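Local coordinates for HTH marR-type domain-containing protein (Streptococcus agalactiae serotype III, PDB 7DVR) that senses haem and, as a member of the MarR helix-turn-helix family, probably binds DNA to regulate transcription in response, at the interface of chains A and B. Residues are numbered along the deposited sequence; one frame, centred on the assembly and turned at random. Chains: chain A/B, HTH marR-type domain-containing protein.

Contact 1: the interface of chains A and B. Residues chain A 11-12, 14-15, 18; chain B 5, 140.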
# COMPACT_ATOMS: atom_id res chain seq x y z
N LEU A 11 -6.39 -2.06 0.42
CA LEU A 11 -6.38 -2.48 -1.01
C LEU A 11 -5.18 -3.37 -1.37
O LEU A 11 -5.32 -4.36 -2.11
CB LEU A 11 -6.43 -1.23 -1.89
CG LEU A 11 -7.81 -0.84 -2.42
CD1 LEU A 11 -8.86 -0.82 -1.32
CD2 LEU A 11 -7.78 0.52 -3.10
N VAL A 12 -3.96 -3.00 -1.00
CA VAL A 12 -2.79 -3.84 -1.35
C VAL A 12 -2.91 -5.24 -0.67
O VAL A 12 -2.64 -6.30 -1.34
CB VAL A 12 -1.50 -3.06 -0.98
CG1 VAL A 12 -0.30 -3.90 -1.33
CG2 VAL A 12 -1.42 -1.73 -1.71
N GLN A 14 -5.56 -6.87 -0.06
CA GLN A 14 -6.62 -7.56 -0.83
C GLN A 14 -5.99 -8.14 -2.06
O GLN A 14 -6.20 -9.28 -2.37
CB GLN A 14 -7.77 -6.65 -1.30
CG GLN A 14 -8.71 -7.27 -2.34
CD GLN A 14 -9.60 -8.37 -1.79
OE1 GLN A 14 -9.78 -8.48 -0.57
NE2 GLN A 14 -10.16 -9.19 -2.67
N LEU A 15 -5.30 -7.28 -2.77
CA LEU A 15 -4.57 -7.71 -3.95
C LEU A 15 -3.60 -8.84 -3.64
O LEU A 15 -3.54 -9.73 -4.45
CB LEU A 15 -3.87 -6.48 -4.48
CG LEU A 15 -2.89 -6.78 -5.58
CD1 LEU A 15 -3.60 -7.38 -6.78
CD2 LEU A 15 -2.13 -5.50 -5.93
N TYR A 18 -5.56 -12.00 -3.37
CA TYR A 18 -6.05 -12.36 -4.71
C TYR A 18 -4.98 -13.09 -5.52
O TYR A 18 -5.16 -14.13 -6.10
CB TYR A 18 -6.51 -11.09 -5.41
CG TYR A 18 -7.14 -11.34 -6.74
CD1 TYR A 18 -8.39 -11.94 -6.81
CD2 TYR A 18 -6.53 -10.95 -7.92
CE1 TYR A 18 -8.99 -12.18 -8.02
CE2 TYR A 18 -7.12 -11.21 -9.14
CZ TYR A 18 -8.36 -11.80 -9.18
OH TYR A 18 -8.90 -12.09 -10.38
N LEU B 5 3.35 -5.60 -5.35
CA LEU B 5 3.07 -5.40 -3.89
C LEU B 5 4.23 -4.58 -3.27
O LEU B 5 3.98 -3.63 -2.45
CB LEU B 5 2.89 -6.78 -3.22
CG LEU B 5 1.71 -7.68 -3.69
CD1 LEU B 5 1.81 -9.09 -3.08
CD2 LEU B 5 0.36 -7.08 -3.35
N MET B 140 -10.95 -7.76 -8.75
CA MET B 140 -10.13 -8.68 -7.92
C MET B 140 -10.81 -8.93 -6.57
O MET B 140 -10.10 -9.32 -5.62
CB MET B 140 -8.76 -8.08 -7.67
CG MET B 140 -8.76 -7.07 -6.52
SD MET B 140 -7.16 -6.34 -6.09
CE MET B 140 -7.68 -5.04 -4.98
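B:Met140, in a non-helical backbone conformation (phi/psi -107°/22°) just beyond helix 123-139, lies against A:Gln14, A:Leu15 and A:Tyr18 on regular turns of helix 4-25. Its CG takes the crowded position between the backbone N and the carbonyl carbon (chi1 82°), and from there the chain runs extended over the partner helix. At its root, CB sits over the centre of the A:Tyr18 ring face, 3.6 Å from the centroid, a CH-pi contact. Further out, the thioether crosses A:Leu15 at about a right angle, with SD 3.6 Å from A:Leu15 CA, so that it packs on the helix backbone as well as on the leucine side chain. The terminal CE reaches A:Gln14 CG at 3.6 Å as the two chains slide past each other in opposite directions. A:Gln14 turns its amide back along the methionine, and NE2 donates a hydrogen bond to the B:Met140 carbonyl O at 3.0 Å. Separately, the CD2 branch of B:Leu5 fills in beside A:Val12 CG1 (3.8 Å) and A:Leu15 CD2 (3.9 Å). Helix 4-25 of chain A thus receives two apolar elements of chain B, one from each terminal part of that chain, in the helical dimerisation region; Leu15 also lines the haem pocket.

Contact 2: the interface of chains A and B. Residues chain A 120-121, 125, 128-129; chain B 128-129, 131-132.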
# COMPACT_ATOMS: atom_id res chain seq x y z
N GLY A 120 -12.23 -3.91 -18.58
CA GLY A 120 -13.02 -2.69 -18.39
C GLY A 120 -12.16 -1.49 -18.10
O GLY A 120 -12.69 -0.48 -17.61
N ILE A 121 -10.88 -1.57 -18.48
CA ILE A 121 -9.89 -0.47 -18.32
C ILE A 121 -9.11 -0.25 -19.63
O ILE A 121 -8.49 -1.19 -20.14
CB ILE A 121 -8.93 -0.77 -17.13
CG1 ILE A 121 -9.67 -0.92 -15.80
CG2 ILE A 121 -7.88 0.32 -17.04
CD1 ILE A 121 -8.88 -1.68 -14.73
N GLU A 125 -6.64 5.12 -19.99
CA GLU A 125 -6.91 5.17 -18.53
C GLU A 125 -5.68 4.72 -17.71
O GLU A 125 -5.39 5.34 -16.63
CB GLU A 125 -8.13 4.33 -18.22
CG GLU A 125 -9.43 5.01 -18.61
CD GLU A 125 -10.67 4.14 -18.38
OE1 GLU A 125 -10.54 2.88 -18.41
OE2 GLU A 125 -11.76 4.73 -18.16
N THR A 128 -3.07 7.48 -17.92
CA THR A 128 -3.55 8.58 -17.06
C THR A 128 -3.21 8.25 -15.60
O THR A 128 -2.44 9.00 -14.93
CB THR A 128 -5.06 8.78 -17.22
OG1 THR A 128 -5.28 9.46 -18.47
CG2 THR A 128 -5.68 9.65 -16.14
N THR A 129 -3.75 7.13 -15.14
CA THR A 129 -3.45 6.63 -13.78
C THR A 129 -1.95 6.63 -13.49
O THR A 129 -1.55 7.17 -12.43
CB THR A 129 -4.04 5.25 -13.61
OG1 THR A 129 -5.45 5.30 -13.78
CG2 THR A 129 -3.74 4.74 -12.22
N THR B 128 -10.58 9.86 -13.32
CA THR B 128 -10.07 8.73 -14.12
C THR B 128 -9.37 7.74 -13.19
O THR B 128 -9.80 6.55 -13.08
CB THR B 128 -9.11 9.22 -15.20
OG1 THR B 128 -9.89 9.83 -16.25
CG2 THR B 128 -8.30 8.12 -15.85
N THR B 129 -8.34 8.23 -12.52
CA THR B 129 -7.61 7.42 -11.53
C THR B 129 -8.55 6.72 -10.55
O THR B 129 -8.41 5.48 -10.36
CB THR B 129 -6.62 8.30 -10.79
OG1 THR B 129 -5.69 8.85 -11.70
CG2 THR B 129 -5.87 7.47 -9.77
N LYS B 131 -11.70 5.95 -10.93
CA LYS B 131 -12.40 4.88 -11.65
C LYS B 131 -11.51 3.69 -11.87
O LYS B 131 -12.02 2.58 -11.86
CB LYS B 131 -12.87 5.40 -13.01
CG LYS B 131 -13.58 4.41 -13.93
CD LYS B 131 -14.25 5.18 -15.06
CE LYS B 131 -15.11 4.37 -16.02
NZ LYS B 131 -14.25 3.54 -16.90
N VAL B 132 -10.24 3.88 -12.17
CA VAL B 132 -9.42 2.70 -12.48
C VAL B 132 -9.24 1.87 -11.21
O VAL B 132 -9.33 0.65 -11.28
CB VAL B 132 -8.10 3.14 -13.09
CG1 VAL B 132 -7.18 1.97 -13.19
CG2 VAL B 132 -8.34 3.75 -14.49
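Helix 123-139 of chain A meets its own copy in chain B, with A:Glu125 and A:Thr129 set against B:Lys131 and B:Val132. A:Glu125 and B:Lys131 form a salt bridge and hydrogen bond: the lysine's ammonium NZ donates at 3.0 Å to the glutamate OE2, which accepts through its syn lone pair, on the side of the other carboxylate oxygen. The lysine leaves its helix with CG anti to the backbone N and stays extended until a bend at its last torsion (chi4 -73°) turns NZ toward the acid. Beneath this polar pair, B:Val132 points CG2 at the aliphatic part of A:Glu125, 3.8 Å from CB, and at A:Thr129 OG1, 3.4 Å away. That hydroxyl is directed back to its own helix, donating to the A:Glu125 carbonyl O at 2.9 Å; the bond satisfies its hydrogen and fixes the threonine's rotation while the valine covers it. The helices come close here, A:Thr129 CA and B:Thr129 CA being 4.8 Å apart. The two Thr128 side chains face each other tip to tip through their methyl groups, though the modelled separation is too short to interpret. The site lies about the dimer's two-fold axis, at the crossing of the paired C-terminal helices.

Contact 3: the interface of chains A and B. Residues chain A 139-142; chain B 14-15, 18.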
# COMPACT_ATOMS: atom_id res chain seq x y z
N ASN A 139 5.65 15.01 -6.33
CA ASN A 139 5.23 16.14 -5.46
C ASN A 139 5.60 15.84 -3.99
O ASN A 139 5.92 16.77 -3.27
CB ASN A 139 3.72 16.41 -5.58
CG ASN A 139 3.33 17.03 -6.91
OD1 ASN A 139 4.20 17.40 -7.69
ND2 ASN A 139 2.04 17.11 -7.18
N MET A 140 5.58 14.59 -3.56
CA MET A 140 5.75 14.25 -2.12
C MET A 140 7.12 13.62 -1.88
O MET A 140 7.26 12.92 -0.86
CB MET A 140 4.67 13.27 -1.68
CG MET A 140 5.02 11.83 -2.05
SD MET A 140 3.84 10.56 -1.51
CE MET A 140 4.45 9.14 -2.41
N ALA A 141 8.09 13.85 -2.74
CA ALA A 141 9.42 13.24 -2.53
C ALA A 141 10.47 14.32 -2.63
O ALA A 141 11.45 14.29 -1.88
CB ALA A 141 9.62 12.16 -3.54
N MET A 142 10.28 15.19 -3.62
CA MET A 142 11.14 16.35 -3.92
C MET A 142 12.56 15.85 -4.28
O MET A 142 12.68 15.09 -5.28
CB MET A 142 11.09 17.34 -2.75
CG MET A 142 9.64 17.60 -2.30
SD MET A 142 9.42 18.64 -0.83
CE MET A 142 7.64 18.66 -0.69
N GLN B 14 6.33 5.89 1.83
CA GLN B 14 6.90 7.21 1.46
C GLN B 14 5.89 8.25 1.85
O GLN B 14 6.24 9.23 2.47
CB GLN B 14 7.19 7.39 -0.04
CG GLN B 14 7.48 8.84 -0.48
CD GLN B 14 8.82 9.36 0.00
OE1 GLN B 14 9.70 8.58 0.39
NE2 GLN B 14 8.99 10.67 -0.01
N LEU B 15 4.69 8.05 1.38
CA LEU B 15 3.60 8.94 1.72
C LEU B 15 3.42 9.06 3.23
O LEU B 15 3.19 10.17 3.66
CB LEU B 15 2.37 8.39 1.05
CG LEU B 15 1.10 9.06 1.48
CD1 LEU B 15 1.12 10.53 1.10
CD2 LEU B 15 -0.09 8.32 0.85
N TYR B 18 6.07 11.36 4.52
CA TYR B 18 5.77 12.72 4.06
C TYR B 18 4.73 13.40 4.95
O TYR B 18 4.87 14.51 5.42
CB TYR B 18 5.29 12.64 2.62
CG TYR B 18 5.06 13.98 1.99
CD1 TYR B 18 6.15 14.79 1.68
CD2 TYR B 18 3.80 14.42 1.66
CE1 TYR B 18 5.97 16.02 1.10
CE2 TYR B 18 3.61 15.67 1.10
CZ TYR B 18 4.70 16.46 0.80
OH TYR B 18 4.50 17.68 0.30
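The end of helix 123-139 of chain A, with the loop and short 3-10 helix 142-144 that follow, meets helix 4-25 of chain B. In the MarR family such N- and C-terminal helices typically build the dimerisation region, leaving the winged helix-turn-helix for DNA. A:Met140 presents its backbone carbonyl to B:Gln14, whose NE2 donates a fairly straight hydrogen bond to O (3.0 Å, 161° at H). The acceptor lies essentially in the plane of the glutamine amide, whereas the donor approaches at a bent angle to the C=O and is modestly tilted from the carbonyl plane. B:Gln14 achieves this by a bend at chi2 (71°), which carries the amide across the partner's loop rather than straight out from the helix. The same NE2 lies 3.6 Å from A:Ala141 CA, so the loop backbone also packs against the amide. The carbonyl O of A:Met140 approaches B:Tyr18 CD1 at 3.3 Å. B:Tyr18 carries CG anti to the backbone N (chi1 -175°), so that one ring face is turned to A:Met140 CB, which covers it. A:Met142 crosses the tyrosine at about a right angle and brings CE to the ring edge, in plane, 3.4 Å from the phenol OH; this methionine is poorly ordered, so its contact is tentative. The thioether of A:Met140 continues inward, SD lying 3.8 Å from B:Leu15 CD1.

Contact 1 and contact 3 share a twin core, with the chains exchanged, of Gln14, Leu15, Tyr18 and Met140, and their C-alpha centres lie about 23 Å apart. The C-alpha centre of contact 2 lies about 17 Å from that of contact 1 and about 22 Å from that of contact 3, on helix 123-139, which leads to Met140. Each chain therefore both offers a C-terminal methionine and receives one on helix 4-25, while the C-terminal helices cross between them. This reciprocal exchange of contacts fits a MarR-type dimer. Because Leu15 also lines the haem pocket, haem binding could plausibly be coupled to dimer packing.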